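Local coordinates for protein PlaB phospholipase (Legionella pneumophila, PDB 6ZTI) that is an alpha/beta-hydrolase phospholipase whose activity is controlled by tetramerization mediated by NAD(H), at residues 345-350 / 356-361; 417-422 / 457-462. All blocks are in the same frame, centred on the assembly; numbering follows the deposited sequence. Where two conformers were deposited one is given.

Interaction 1: 345-350 / 356-361. With SND (thionicotinamide-adenine-dinucleotide), chain O.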
ATOM      1  N   PHE B 345      -1.313 -16.304  18.593  1.00  8.19           N
ATOM      2  CA  PHE B 345      -0.331 -17.130  17.901  1.00  6.12           C
ATOM      3  C   PHE B 345       0.769 -16.254  17.332  1.00  8.64           C
ATOM      4  O   PHE B 345       0.507 -15.199  16.743  1.00  9.29           O
ATOM      5  CB  PHE B 345      -0.940 -17.945  16.753  1.00  7.79           C
ATOM      6  CG  PHE B 345      -1.963 -18.965  17.177  1.00 11.74           C
ATOM      7  CD1 PHE B 345      -1.589 -20.244  17.518  1.00 13.24           C
ATOM      8  CD2 PHE B 345      -3.306 -18.650  17.165  1.00  9.40           C
ATOM      9  CE1 PHE B 345      -2.534 -21.170  17.881  1.00 10.57           C
ATOM     10  CE2 PHE B 345      -4.252 -19.567  17.535  1.00 14.04           C
ATOM     11  CZ  PHE B 345      -3.871 -20.827  17.886  1.00 10.77           C
ATOM     12  N   ARG B 346       2.001 -16.711  17.513  1.00 11.52           N
ATOM     13  CA  ARG B 346       3.185 -16.114  16.923  1.00  8.93           C
ATOM     14  C   ARG B 346       3.870 -17.187  16.102  1.00 10.81           C
ATOM     15  O   ARG B 346       4.332 -18.190  16.656  1.00  9.93           O
ATOM     16  CB  ARG B 346       4.119 -15.583  17.997  1.00  8.66           C
ATOM     17  CG  ARG B 346       5.287 -14.832  17.434  1.00 13.21           C
ATOM     18  CD  ARG B 346       6.341 -14.601  18.481  1.00 14.40           C
ATOM     19  NE  ARG B 346       7.347 -13.659  18.014  1.00 21.71           N
ATOM     20  CZ  ARG B 346       8.564 -13.566  18.526  1.00 18.83           C
ATOM     21  NH1 ARG B 346       8.928 -14.362  19.529  1.00 20.14           N
ATOM     22  NH2 ARG B 346       9.411 -12.669  18.044  1.00 33.65           N
ATOM     23  N   LEU B 347       3.931 -16.977  14.795  1.00  9.05           N
ATOM     24  CA  LEU B 347       4.490 -17.937  13.852  1.00 14.17           C
ATOM     25  C   LEU B 347       5.836 -17.448  13.341  1.00 15.96           C
ATOM     26  O   LEU B 347       5.909 -16.429  12.643  1.00 17.78           O
ATOM     27  CB  LEU B 347       3.532 -18.144  12.682  1.00 16.65           C
ATOM     28  CG  LEU B 347       3.110 -19.551  12.270  1.00 39.85           C
ATOM     29  CD1 LEU B 347       4.206 -20.579  12.528  1.00 27.37           C
ATOM     30  CD2 LEU B 347       1.813 -19.921  12.977  1.00 36.08           C
ATOM     31  N   ILE B 348       6.891 -18.206  13.633  1.00 13.08           N
ATOM     32  CA  ILE B 348       8.247 -17.863  13.243  1.00 16.87           C
ATOM     33  C   ILE B 348       8.931 -19.108  12.693  1.00 18.14           C
ATOM     34  O   ILE B 348       8.368 -20.210  12.695  1.00 16.52           O
ATOM     35  CB  ILE B 348       9.058 -17.279  14.418  1.00 15.98           C
ATOM     36  CG1 ILE B 348       9.002 -18.232  15.611  1.00 15.12           C
ATOM     37  CG2 ILE B 348       8.498 -15.911  14.824  1.00 18.43           C
ATOM     38  CD1 ILE B 348       9.941 -17.849  16.746  1.00 21.07           C
ATOM     39  N   ASP B 349      10.154 -18.922  12.199  1.00 15.89           N
ATOM     40  CA  ASP B 349      11.011 -20.028  11.800  1.00 15.12           C
ATOM     41  C   ASP B 349      12.346 -19.882  12.499  1.00 11.40           C
ATOM     42  O   ASP B 349      12.596 -18.906  13.211  1.00 21.87           O
ATOM     43  CB  ASP B 349      11.171 -20.128  10.278  1.00 11.09           C
ATOM     44  CG  ASP B 349      12.083 -19.059   9.670  1.00 20.34           C
ATOM     45  OD1 ASP B 349      12.883 -18.390  10.372  1.00 17.31           O
ATOM     46  OD2 ASP B 349      11.990 -18.903   8.431  1.00 23.26           O
ATOM     47  N   ASP B 350      13.200 -20.874  12.301  1.00 12.04           N
ATOM     48  CA  ASP B 350      14.458 -20.974  13.026  1.00 16.64           C
ATOM     49  C   ASP B 350      15.555 -20.087  12.458  1.00 20.68           C
ATOM     50  O   ASP B 350      16.689 -20.164  12.941  1.00 19.56           O
ATOM     51  CB  ASP B 350      14.940 -22.424  13.051  1.00 12.60           C
ATOM     52  CG  ASP B 350      15.121 -23.020  11.662  1.00 21.72           C
ATOM     53  OD1 ASP B 350      14.447 -22.583  10.708  1.00 17.17           O
ATOM     54  OD2 ASP B 350      15.930 -23.960  11.538  1.00 23.71           O
ATOM     55  N   ILE B 356       4.302 -15.208   7.263  1.00 17.47           N
ATOM     56  CA  ILE B 356       3.136 -14.442   6.837  1.00 19.19           C
ATOM     57  C   ILE B 356       2.191 -15.236   5.945  1.00 23.72           C
ATOM     58  O   ILE B 356       1.104 -14.730   5.626  1.00 25.43           O
ATOM     59  CB  ILE B 356       3.552 -13.141   6.115  1.00 23.81           C
ATOM     60  CG1 ILE B 356       4.412 -13.455   4.888  1.00 35.38           C
ATOM     61  CG2 ILE B 356       4.330 -12.249   7.040  1.00 22.53           C
ATOM     62  CD1 ILE B 356       4.318 -12.401   3.807  1.00 39.34           C
ATOM     63  N   ASP B 357       2.575 -16.433   5.499  1.00 19.01           N
ATOM     64  CA  ASP B 357       1.762 -17.241   4.583  1.00 17.00           C
ATOM     65  C   ASP B 357       1.545 -18.623   5.199  1.00 17.14           C
ATOM     66  O   ASP B 357       2.410 -19.500   5.086  1.00 16.76           O
ATOM     67  CB  ASP B 357       2.432 -17.368   3.226  1.00 23.82           C
ATOM     68  CG  ASP B 357       2.769 -16.024   2.607  1.00 47.17           C
ATOM     69  OD1 ASP B 357       1.866 -15.161   2.511  1.00 39.16           O
ATOM     70  OD2 ASP B 357       3.944 -15.833   2.219  1.00 44.72           O
ATOM     71  N   TYR B 358       0.390 -18.830   5.826  1.00 14.54           N
ATOM     72  CA  TYR B 358       0.140 -20.065   6.561  1.00 15.96           C
ATOM     73  C   TYR B 358      -1.356 -20.226   6.798  1.00 22.86           C
ATOM     74  O   TYR B 358      -2.111 -19.245   6.834  1.00 12.17           O
ATOM     75  CB  TYR B 358       0.875 -20.072   7.907  1.00 17.74           C
ATOM     76  CG  TYR B 358       0.414 -18.938   8.767  1.00 13.81           C
ATOM     77  CD1 TYR B 358       1.027 -17.701   8.690  1.00 13.69           C
ATOM     78  CD2 TYR B 358      -0.674 -19.081   9.620  1.00 13.93           C
ATOM     79  CE1 TYR B 358       0.584 -16.636   9.454  1.00 20.38           C
ATOM     80  CE2 TYR B 358      -1.124 -18.024  10.385  1.00 18.19           C
ATOM     81  CZ  TYR B 358      -0.490 -16.807  10.297  1.00 19.87           C
ATOM     82  OH  TYR B 358      -0.927 -15.756  11.053  1.00 23.08           O
ATOM     83  N   ASP B 359      -1.764 -21.483   6.973  1.00 14.55           N
ATOM     84  CA  ASP B 359      -3.087 -21.855   7.462  1.00 11.41           C
ATOM     85  C   ASP B 359      -2.935 -22.496   8.837  1.00 12.02           C
ATOM     86  O   ASP B 359      -2.131 -23.424   9.003  1.00 11.80           O
ATOM     87  CB  ASP B 359      -3.777 -22.851   6.523  1.00 15.55           C
ATOM     88  CG  ASP B 359      -4.137 -22.251   5.176  1.00 25.06           C
ATOM     89  OD1 ASP B 359      -4.599 -21.091   5.128  1.00 19.36           O
ATOM     90  OD2 ASP B 359      -3.975 -22.965   4.165  1.00 26.92           O
ATOM     91  N   LEU B 360      -3.717 -22.024   9.806  1.00  8.47           N
ATOM     92  CA  LEU B 360      -3.663 -22.505  11.178  1.00  9.84           C
ATOM     93  C   LEU B 360      -4.998 -23.121  11.566  1.00 10.86           C
ATOM     94  O   LEU B 360      -6.045 -22.465  11.481  1.00 12.14           O
ATOM     95  CB  LEU B 360      -3.306 -21.372  12.139  1.00  8.98           C
ATOM     96  CG  LEU B 360      -2.958 -21.801  13.558  1.00 11.96           C
ATOM     97  CD1 LEU B 360      -1.985 -20.821  14.151  1.00 23.07           C
ATOM     98  CD2 LEU B 360      -4.230 -21.907  14.421  1.00 16.98           C
ATOM     99  N   TYR B 361      -4.947 -24.353  12.055  1.00  7.99           N
ATOM    100  CA  TYR B 361      -6.133 -25.134  12.365  1.00 11.72           C
ATOM    101  C   TYR B 361      -6.133 -25.531  13.824  1.00 11.78           C
ATOM    102  O   TYR B 361      -5.120 -26.011  14.340  1.00 14.07           O
ATOM    103  CB  TYR B 361      -6.201 -26.410  11.537  1.00 14.86           C
ATOM    104  CG  TYR B 361      -6.244 -26.198  10.061  1.00 14.92           C
ATOM    105  CD1 TYR B 361      -5.078 -26.153   9.320  1.00 18.83           C
ATOM    106  CD2 TYR B 361      -7.450 -26.075   9.396  1.00 14.10           C
ATOM    107  CE1 TYR B 361      -5.114 -25.974   7.966  1.00 22.71           C
ATOM    108  CE2 TYR B 361      -7.493 -25.895   8.040  1.00 16.45           C
ATOM    109  CZ  TYR B 361      -6.323 -25.850   7.332  1.00 13.81           C
ATOM    110  OH  TYR B 361      -6.356 -25.661   5.981  1.00 20.37           O
TER
HETATM  111  PA  SND O 501     -10.594 -12.185   8.490  1.00 14.93           P
HETATM  112  O1A SND O 501     -10.784 -10.887   9.176  1.00 11.77           O
HETATM  113  O2A SND O 501     -11.420 -13.338   9.036  1.00 16.24           O
HETATM  114  O5B SND O 501      -9.048 -12.680   8.493  1.00 11.13           O
HETATM  115  C5B SND O 501      -8.020 -11.685   8.318  1.00 11.85           C
HETATM  116  C4B SND O 501      -6.741 -12.345   7.868  1.00 13.72           C
HETATM  117  O4B SND O 501      -6.342 -13.345   8.833  1.00 10.29           O
HETATM  118  C3B SND O 501      -6.811 -13.064   6.520  1.00  9.15           C
HETATM  119  O3B SND O 501      -5.600 -12.880   5.795  1.00 22.09           O
HETATM  120  C2B SND O 501      -7.015 -14.517   6.934  1.00 12.13           C
HETATM  121  O2B SND O 501      -6.558 -15.448   5.964  1.00 20.39           O
HETATM  122  C1B SND O 501      -6.131 -14.574   8.170  1.00 12.21           C
HETATM  123  N9A SND O 501      -6.477 -15.654   9.083  1.00 11.76           N
HETATM  124  C8A SND O 501      -7.594 -15.736   9.870  1.00 13.56           C
HETATM  125  N7A SND O 501      -7.735 -16.887  10.483  1.00  8.66           N
HETATM  126  C5A SND O 501      -6.627 -17.611  10.072  1.00  9.61           C
HETATM  127  C6A SND O 501      -6.220 -18.934  10.317  1.00 13.22           C
HETATM  128  N6A SND O 501      -6.867 -19.766  11.142  1.00 12.05           N
HETATM  129  N1A SND O 501      -5.104 -19.370   9.699  1.00 10.42           N
HETATM  130  C2A SND O 501      -4.423 -18.522   8.925  1.00 15.89           C
HETATM  131  N3A SND O 501      -4.698 -17.248   8.633  1.00 12.17           N
HETATM  132  C4A SND O 501      -5.833 -16.859   9.225  1.00 11.98           C
HETATM  133  O3  SND O 501     -10.948 -12.048   6.948  1.00 21.89           O
HETATM  134  PN  SND O 501     -10.814 -12.931   5.622  1.00 19.53           P
HETATM  135  O1N SND O 501     -10.804 -14.365   5.989  1.00 14.83           O
HETATM  136  O2N SND O 501      -9.688 -12.387   4.832  1.00 18.77           O
HETATM  137  O5D SND O 501     -12.224 -12.531   4.965  1.00 18.39           O
HETATM  138  C5D SND O 501     -12.340 -11.372   4.108  1.00 21.50           C
HETATM  139  C4D SND O 501     -13.688 -10.693   4.282  1.00 17.51           C
HETATM  140  O4D SND O 501     -14.755 -11.668   4.174  1.00 12.94           O
HETATM  141  C3D SND O 501     -13.928  -9.992   5.619  1.00 12.28           C
HETATM  142  O3D SND O 501     -14.834  -8.899   5.438  1.00 19.30           O
HETATM  143  C2D SND O 501     -14.565 -11.108   6.447  1.00 14.79           C
HETATM  144  O2D SND O 501     -15.327 -10.612   7.539  1.00 15.86           O
HETATM  145  C1D SND O 501     -15.462 -11.737   5.388  1.00 16.02           C
HETATM  146  N1N SND O 501     -15.710 -13.203   5.719  1.00 17.17           N
HETATM  147  C2N SND O 501     -14.779 -14.092   5.328  1.00 13.73           C
HETATM  148  C3N SND O 501     -14.976 -15.439   5.544  1.00 13.63           C
HETATM  149  C7N SND O 501     -14.003 -16.434   5.018  1.00  9.17           C
HETATM  150  S7N SND O 501     -14.519 -17.756   4.154  1.00 29.31           S
HETATM  151  N7N SND O 501     -12.725 -16.181   5.214  1.00 16.46           N
HETATM  152  C4N SND O 501     -16.146 -15.848   6.175  1.00 14.78           C
HETATM  153  C5N SND O 501     -17.078 -14.913   6.582  1.00 16.01           C
HETATM  154  C6N SND O 501     -16.841 -13.580   6.348  1.00 21.15           C

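Interaction 2: 417-422 / 457-462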
ATOM      1  N   VAL B 417      -0.477 -26.453  11.793  1.00  8.33           N
ATOM      2  CA  VAL B 417       0.009 -25.270  11.101  1.00 10.48           C
ATOM      3  C   VAL B 417       0.593 -25.725   9.777  1.00 21.10           C
ATOM      4  O   VAL B 417       1.508 -26.558   9.747  1.00 10.44           O
ATOM      5  CB  VAL B 417       1.066 -24.507  11.908  1.00 15.07           C
ATOM      6  CG1 VAL B 417       1.585 -23.341  11.084  1.00 19.84           C
ATOM      7  CG2 VAL B 417       0.491 -24.027  13.203  1.00 24.83           C
ATOM      8  N   LYS B 418       0.061 -25.183   8.695  1.00 14.91           N
ATOM      9  CA  LYS B 418       0.560 -25.408   7.346  0.52 11.30           C
ATOM     10  C   LYS B 418       1.127 -24.081   6.854  1.00 12.53           C
ATOM     11  O   LYS B 418       0.368 -23.146   6.588  1.00 12.62           O
ATOM     12  CB  LYS B 418      -0.571 -25.910   6.450  0.52 16.05           C
ATOM     13  CG  LYS B 418      -0.176 -26.318   5.036  0.52 23.38           C
ATOM     14  CD  LYS B 418      -1.419 -26.715   4.247  0.52 25.94           C
ATOM     15  CE  LYS B 418      -1.106 -26.987   2.785  0.52 32.98           C
ATOM     16  NZ  LYS B 418      -2.241 -26.645   1.877  0.52 22.25           N
ATOM     17  N   ALA B 419       2.451 -23.988   6.753  1.00 10.22           N
ATOM     18  CA  ALA B 419       3.093 -22.784   6.247  1.00 10.76           C
ATOM     19  C   ALA B 419       3.454 -23.008   4.784  1.00 14.15           C
ATOM     20  O   ALA B 419       3.602 -24.148   4.334  1.00 13.19           O
ATOM     21  CB  ALA B 419       4.328 -22.425   7.066  1.00 17.46           C
ATOM     22  N   TYR B 420       3.552 -21.914   4.035  1.00 14.07           N
ATOM     23  CA  TYR B 420       3.836 -21.991   2.610  1.00 15.91           C
ATOM     24  C   TYR B 420       5.114 -21.229   2.298  1.00 17.07           C
ATOM     25  O   TYR B 420       5.432 -20.250   2.981  1.00 16.52           O
ATOM     26  CB  TYR B 420       2.685 -21.419   1.764  1.00 22.28           C
ATOM     27  CG  TYR B 420       1.378 -22.105   2.042  1.00 20.14           C
ATOM     28  CD1 TYR B 420       0.987 -23.219   1.320  1.00 17.51           C
ATOM     29  CD2 TYR B 420       0.547 -21.660   3.061  1.00 18.72           C
ATOM     30  CE1 TYR B 420      -0.197 -23.858   1.601  1.00 20.05           C
ATOM     31  CE2 TYR B 420      -0.623 -22.289   3.342  1.00 16.31           C
ATOM     32  CZ  TYR B 420      -0.998 -23.382   2.617  1.00 16.59           C
ATOM     33  OH  TYR B 420      -2.181 -23.998   2.927  1.00 31.93           O
ATOM     34  N   PRO B 421       5.883 -21.668   1.282  1.00 19.15           N
ATOM     35  CA  PRO B 421       5.642 -22.867   0.459  1.00 19.12           C
ATOM     36  C   PRO B 421       5.799 -24.153   1.263  1.00 20.53           C
ATOM     37  O   PRO B 421       6.504 -24.144   2.274  1.00 10.42           O
ATOM     38  CB  PRO B 421       6.708 -22.768  -0.631  1.00 25.47           C
ATOM     39  CG  PRO B 421       7.790 -21.980  -0.022  1.00 22.00           C
ATOM     40  CD  PRO B 421       7.153 -21.005   0.930  1.00 17.93           C
ATOM     41  N   GLU B 422       5.145 -25.231   0.830  1.00 19.32           N
ATOM     42  CA  GLU B 422       5.060 -26.456   1.618  1.00 22.91           C
ATOM     43  C   GLU B 422       5.837 -27.631   1.038  1.00 23.72           C
ATOM     44  O   GLU B 422       5.832 -28.707   1.641  1.00 27.31           O
ATOM     45  CB  GLU B 422       3.592 -26.870   1.798  1.00 26.08           C
ATOM     46  CG  GLU B 422       2.836 -27.015   0.490  1.00 27.03           C
ATOM     47  CD  GLU B 422       1.477 -27.666   0.669  1.00 45.13           C
ATOM     48  OE1 GLU B 422       1.196 -28.151   1.786  1.00 42.94           O
ATOM     49  OE2 GLU B 422       0.695 -27.688  -0.305  1.00 41.69           O
ATOM     50  N   ILE B 457       4.973 -20.654  17.762  1.00  9.60           N
ATOM     51  CA  ILE B 457       5.266 -21.840  16.961  1.00 11.22           C
ATOM     52  C   ILE B 457       6.457 -21.519  16.063  1.00  9.87           C
ATOM     53  O   ILE B 457       6.392 -20.598  15.238  1.00 12.82           O
ATOM     54  CB  ILE B 457       4.046 -22.290  16.147  1.00 16.39           C
ATOM     55  CG1 ILE B 457       2.874 -22.642  17.077  1.00  9.07           C
ATOM     56  CG2 ILE B 457       4.425 -23.484  15.273  1.00 12.47           C
ATOM     57  CD1 ILE B 457       1.561 -22.579  16.435  1.00 22.41           C
ATOM     58  N   MET B 458       7.551 -22.258  16.238  1.00 12.34           N
ATOM     59  CA  MET B 458       8.756 -22.096  15.430  1.00 17.88           C
ATOM     60  C   MET B 458       8.913 -23.306  14.510  1.00 15.12           C
ATOM     61  O   MET B 458       9.156 -24.425  14.982  1.00 11.96           O
ATOM     62  CB  MET B 458       9.993 -21.939  16.310  1.00 12.04           C
ATOM     63  CG  MET B 458      11.265 -21.651  15.501  1.00 17.45           C
ATOM     64  SD  MET B 458      12.798 -21.912  16.397  1.00 25.45           S
ATOM     65  CE  MET B 458      12.919 -20.384  17.315  1.00 38.19           C
ATOM     66  N   LEU B 459       8.812 -23.073  13.202  1.00 10.67           N
ATOM     67  CA  LEU B 459       9.011 -24.105  12.191  1.00  8.48           C
ATOM     68  C   LEU B 459      10.453 -24.118  11.702  1.00 15.51           C
ATOM     69  O   LEU B 459      11.155 -23.106  11.755  1.00 16.33           O
ATOM     70  CB  LEU B 459       8.079 -23.873  10.999  1.00  8.53           C
ATOM     71  CG  LEU B 459       6.576 -23.782  11.270  1.00 16.57           C
ATOM     72  CD1 LEU B 459       5.817 -23.730   9.980  1.00 21.92           C
ATOM     73  CD2 LEU B 459       6.114 -24.962  12.094  1.00 11.70           C
ATOM     74  N   GLN B 460      10.884 -25.281  11.214  1.00 11.26           N
ATOM     75  CA  GLN B 460      12.207 -25.418  10.620  1.00 15.18           C
ATOM     76  C   GLN B 460      12.143 -24.985   9.161  1.00 11.53           C
ATOM     77  O   GLN B 460      11.284 -25.446   8.404  1.00 12.45           O
ATOM     78  CB  GLN B 460      12.706 -26.859  10.703  1.00 11.73           C
ATOM     79  CG  GLN B 460      13.164 -27.305  12.077  1.00 18.18           C
ATOM     80  CD  GLN B 460      13.674 -28.729  12.072  1.00 37.52           C
ATOM     81  OE1 GLN B 460      13.132 -29.591  11.377  1.00 40.73           O
ATOM     82  NE2 GLN B 460      14.726 -28.984  12.840  1.00 42.91           N
ATOM     83  N   ARG B 461      13.038 -24.089   8.775  1.00 10.64           N
ATOM     84  CA  ARG B 461      13.152 -23.682   7.381  1.00 10.21           C
ATOM     85  C   ARG B 461      13.987 -24.735   6.659  1.00 14.10           C
ATOM     86  O   ARG B 461      15.163 -24.941   6.976  1.00 12.07           O
ATOM     87  CB  ARG B 461      13.763 -22.293   7.285  1.00 13.14           C
ATOM     88  CG  ARG B 461      13.792 -21.727   5.870  1.00 15.74           C
ATOM     89  CD  ARG B 461      14.302 -20.308   5.879  1.00 22.59           C
ATOM     90  NE  ARG B 461      14.483 -19.764   4.538  1.00 21.14           N
ATOM     91  CZ  ARG B 461      13.508 -19.227   3.807  1.00 24.91           C
ATOM     92  NH1 ARG B 461      12.265 -19.173   4.262  1.00 26.64           N
ATOM     93  NH2 ARG B 461      13.778 -18.744   2.606  1.00 17.07           N
ATOM     94  N   ARG B 462      13.364 -25.448   5.732  1.00 12.63           N
ATOM     95  CA  ARG B 462      14.038 -26.497   4.984  1.00 10.64           C
ATOM     96  C   ARG B 462      14.547 -25.904   3.679  1.00 12.50           C
ATOM     97  O   ARG B 462      13.794 -25.238   2.967  1.00 16.01           O
ATOM     98  CB  ARG B 462      13.077 -27.651   4.715  1.00 13.96           C
ATOM     99  CG  ARG B 462      12.422 -28.213   5.983  1.00 13.38           C
ATOM    100  CD  ARG B 462      11.409 -29.287   5.650  1.00 24.68           C
ATOM    101  NE  ARG B 462      12.019 -30.441   4.992  1.00 36.77           N
ATOM    102  CZ  ARG B 462      12.496 -31.506   5.630  1.00 42.00           C
ATOM    103  NH1 ARG B 462      12.446 -31.580   6.956  1.00 31.18           N
ATOM    104  NH2 ARG B 462      13.027 -32.502   4.938  1.00 41.29           N
TER

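Interaction 1: 345-350 / 356-361
L360 lays its forked end across the F345 ring, a clear example of a CH-pi contact. Its CD1 sits 3.6 Å from the centroid of the F345 ring and only 19° off the ring normal, while CD2 reaches CZ of the same ring at 3.6 Å. With chi1 at -169° the CG of L360 swings away from the backbone N, and both methyls end over the same face of F345. L347 comes in beside this pair: its CD2 lies 4.1 Å from L360 CD1 and hangs above the rim of one face of the Y358 ring. The hydroxyl of Y358 is tied to R388 O. Strands 340-349 and 358-364 are not neighbours in the curled mixed sheet but face each other across its interior. The axes of 345-349 and 358-361 stay 10.5 Å apart at closest approach, so side chains alone join these segments, and V417 packs against both L347 and L360. The backbone of L360 reads the adenine of thio-NAD: L360 N donates to the ligand's N1A over 3.0 Å, and its N6A returns a nearly straight bond (174°) to L360 O at 2.8 Å. R381 and Y393 also hydrogen-bond the dinucleotide, as do R145 and N209 of the second subunit.

Interaction 2: 417-422 / 457-462
V417 and I457 meet through single methyls, V417 CG2 lying 3.7 Å from I457 CD1 as the two side chains run alongside one another but point opposite ways. The valine has CG1 anti to the backbone N (chi1 176°), which leaves CG2 on the side where the isoleucine tip arrives and sends CG1 toward L459. In L459 it is CD1 that does the touching. It presses on the CB of A419 at 3.5 Å and passes more loosely by V417 CG1, at 4.4 Å. L459 holds CG anti to its own carbonyl carbon (chi1 -56°), and its second torsion then carries CD1 onward to the alanine, whose CB methyl is the atom met. All four residues are buried. The underlying architecture is a beta-meander: strand 429-439 runs antiparallel to both 412-419 and 452-463 and lies between them, so the two outer strands point roughly the same way, the segments 417-419 and 457-459 making an angle of 44°. Curling of the sheet brings their inward-facing side chains together over this middle strand, where L434 touches I457 and L459. L347 of strand 340-349 also touches I457, while L355 reaches A419 and L459. Past the apolar layer both segments leave their strands. After strand 412-419, a cis peptide bond precedes P421, whose backbone is still bonded to Y431. After L459, the guanidinium of R461 is bound by Y431 OH through NH1 and forms a salt bridge through NH2 with D71 of the third subunit, bringing this end of the meander to a subunit interface.

Overall arrangement
The two contacts illustrate how neighbouring pairs in one curled sheet share a single interior: their centres are 7 Å apart, and strands 340-349 and 452-463 are sheet neighbours, as are 358-364 and 412-419. Interaction 1 closes in the sequence before interaction 2 opens. A probable backbone bond from D359 N to K418 O, 2.7 Å, stitches the second pair of strands, and D349 CB packs 3.3 Å from L459 O. The dinucleotide belongs directly to interaction 1. Interaction 2 lies behind it, the V417 side chain being about 4 Å from that of L360 but about 8 Å from the ligand at nearest atoms, hence a second layer beneath the adenine-binding strand.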